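Local coordinates for lectin-like protein (Entamoeba histolytica HM-1:IMSS-A, PDB 5ZBT) that is of unknown function but, as an ERGIC-53-like protein with a legume lectin-like domain, may bind D-mannose, at residues N117-I122 / L139-V144. Numbering follows the deposited sequence.
Sequences NIYKGI and LKNDGV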
loop_
_atom_site.group_PDB
_atom_site.type_symbol
_atom_site.label_atom_id
_atom_site.label_comp_id
_atom_site.label_asym_id
_atom_site.label_seq_id
_atom_site.Cartn_x
_atom_site.Cartn_y
_atom_site.Cartn_z
ATOM N N ASN A 117 -12.525 -1.642 -8.684
ATOM C CA ASN A 117 -13.014 -0.328 -8.281
ATOM C C ASN A 117 -14.144 -0.382 -7.254
ATOM O O ASN A 117 -14.447 0.644 -6.640
ATOM C CB ASN A 117 -13.466 0.469 -9.517
ATOM C CG ASN A 117 -14.329 -0.359 -10.463
ATOM O OD1 ASN A 117 -13.903 -1.397 -10.958
ATOM N ND2 ASN A 117 -15.543 0.094 -10.708
ATOM N N ILE A 118 -14.767 -1.532 -7.035
ATOM C CA ILE A 118 -15.783 -1.694 -5.995
ATOM C C ILE A 118 -15.170 -2.498 -4.860
ATOM O O ILE A 118 -14.628 -3.584 -5.093
ATOM C CB ILE A 118 -17.047 -2.380 -6.535
ATOM C CG1 ILE A 118 -17.665 -1.516 -7.639
ATOM C CG2 ILE A 118 -18.017 -2.607 -5.409
ATOM C CD1 ILE A 118 -18.719 -2.198 -8.455
ATOM N N TYR A 119 -15.229 -1.953 -3.641
ATOM C CA TYR A 119 -14.635 -2.578 -2.459
ATOM C C TYR A 119 -15.216 -1.909 -1.219
ATOM O O TYR A 119 -15.803 -0.827 -1.297
ATOM C CB TYR A 119 -13.091 -2.477 -2.462
ATOM C CG TYR A 119 -12.546 -1.067 -2.351
ATOM C CD1 TYR A 119 -12.393 -0.270 -3.482
ATOM C CD2 TYR A 119 -12.175 -0.533 -1.118
ATOM C CE1 TYR A 119 -11.894 1.034 -3.386
ATOM C CE2 TYR A 119 -11.663 0.768 -1.013
ATOM C CZ TYR A 119 -11.536 1.548 -2.144
ATOM O OH TYR A 119 -11.047 2.835 -2.032
ATOM N N LYS A 120 -15.059 -2.564 -0.068
ATOM C CA LYS A 120 -15.481 -1.969 1.199
ATOM C C LYS A 120 -14.256 -1.829 2.101
ATOM O O LYS A 120 -13.684 -2.824 2.550
ATOM C CB LYS A 120 -16.591 -2.784 1.861
ATOM C CG LYS A 120 -17.281 -2.046 3.009
ATOM C CD LYS A 120 -18.322 -2.931 3.719
ATOM C CE LYS A 120 -19.749 -2.639 3.202
ATOM N NZ LYS A 120 -20.572 -3.858 2.870
ATOM N N GLY A 121 -13.850 -0.604 2.355
ATOM C CA GLY A 121 -12.684 -0.364 3.174
ATOM C C GLY A 121 -11.945 0.871 2.689
ATOM O O GLY A 121 -12.554 1.828 2.206
ATOM N N ILE A 122 -10.622 0.791 2.789
ATOM C CA ILE A 122 -9.739 1.933 2.598
ATOM C C ILE A 122 -8.666 1.531 1.596
ATOM O O ILE A 122 -8.080 0.443 1.711
ATOM C CB ILE A 122 -9.110 2.394 3.935
ATOM C CG1 ILE A 122 -10.128 3.160 4.769
ATOM C CG2 ILE A 122 -7.874 3.257 3.732
ATOM C CD1 ILE A 122 -9.984 2.917 6.257
ATOM N N LEU A 139 -8.792 6.766 -0.128
ATOM C CA LEU A 139 -10.103 6.620 -0.739
ATOM C C LEU A 139 -10.869 5.593 0.077
ATOM O O LEU A 139 -10.587 4.397 -0.021
ATOM C CB LEU A 139 -9.971 6.166 -2.188
ATOM C CG LEU A 139 -11.129 6.506 -3.113
ATOM C CD1 LEU A 139 -11.483 7.933 -2.906
ATOM C CD2 LEU A 139 -10.708 6.310 -4.540
ATOM N N LYS A 140 -11.823 6.048 0.884
ATOM C CA LYS A 140 -12.695 5.140 1.620
ATOM C C LYS A 140 -13.937 4.864 0.787
ATOM O O LYS A 140 -14.573 5.795 0.286
ATOM C CB LYS A 140 -13.094 5.709 2.981
ATOM C CG LYS A 140 -13.950 4.769 3.812
ATOM C CD LYS A 140 -13.964 5.186 5.269
ATOM C CE LYS A 140 -14.497 4.068 6.164
ATOM N NZ LYS A 140 -15.988 3.895 6.032
ATOM N N ASN A 141 -14.266 3.587 0.641
ATOM C CA ASN A 141 -15.362 3.121 -0.192
ATOM C C ASN A 141 -16.320 2.288 0.652
ATOM O O ASN A 141 -15.895 1.531 1.533
ATOM C CB ASN A 141 -14.825 2.293 -1.376
ATOM C CG ASN A 141 -15.887 1.999 -2.431
ATOM O OD1 ASN A 141 -17.072 2.341 -2.270
ATOM N ND2 ASN A 141 -15.458 1.372 -3.537
ATOM N N ASP A 142 -17.612 2.440 0.384
ATOM C CA ASP A 142 -18.670 1.709 1.071
ATOM C C ASP A 142 -19.326 0.678 0.147
ATOM O O ASP A 142 -20.536 0.462 0.185
ATOM C CB ASP A 142 -19.704 2.693 1.623
ATOM C CG ASP A 142 -20.689 2.035 2.593
ATOM O OD1 ASP A 142 -20.312 1.011 3.224
ATOM O OD2 ASP A 142 -21.842 2.533 2.706
ATOM N N GLY A 143 -18.541 0.042 -0.718
ATOM C CA GLY A 143 -19.093 -0.932 -1.645
ATOM C C GLY A 143 -19.735 -0.387 -2.910
ATOM O O GLY A 143 -20.589 -1.057 -3.503
ATOM N N VAL A 144 -19.341 0.797 -3.372
ATOM C CA VAL A 144 -19.901 1.353 -4.595
ATOM C C VAL A 144 -18.793 1.533 -5.627
ATOM O O VAL A 144 -17.599 1.467 -5.325
ATOM C CB VAL A 144 -20.631 2.693 -4.359
ATOM C CG1 VAL A 144 -21.604 2.583 -3.187
ATOM C CG2 VAL A 144 -19.614 3.814 -4.131
#
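Gly-121 and Asn-141 form a hydrogen-bonded antiparallel pair. Gly-121 N donates to Asn-141 O at 3.1 Å, and Asn-141 N returns a nearly straight bond to Gly-121 O at 2.9 Å. Beyond this pair, Gly-143 N reaches Tyr-119 O at 2.9 Å, from above the carbonyl plane and well bent (135° at the hydrogen).

The Tyr-119 side chain adds a fourth bond. Its CB points away from 139-144, but with CG between the backbone N and the carbonyl carbon (chi1 65°) the ring turns back. Tyr-119 OH donates to Leu-139 O at 2.6 Å, from above that carbonyl's plane, and the oxygen lies at the ring edge.

Asn-141 CB packs over one ring face, a CH-pi contact 3.6 Å from the centroid of Tyr-119. The amide stands almost perpendicular to the ring. Val-144 grips it at both ends: Asn-141 OD1 accepts from Val-144 N at 3.0 Å, and Asn-141 ND2 donates to Val-144 O at 2.8 Å. This fixes its rotation. Trp-101 meets the Tyr-119 ring edge-to-face.

Lys-120 and Asp-142 run side by side, their charged ends not in contact.

The loop entering strand 122-127, with its corner at Gly-121, thus pairs with strand 135-142, its hairpin partner in the legume lectin-like beta-sandwich; the Asx motif of Asn-141 lies where the chain leaves this ladder.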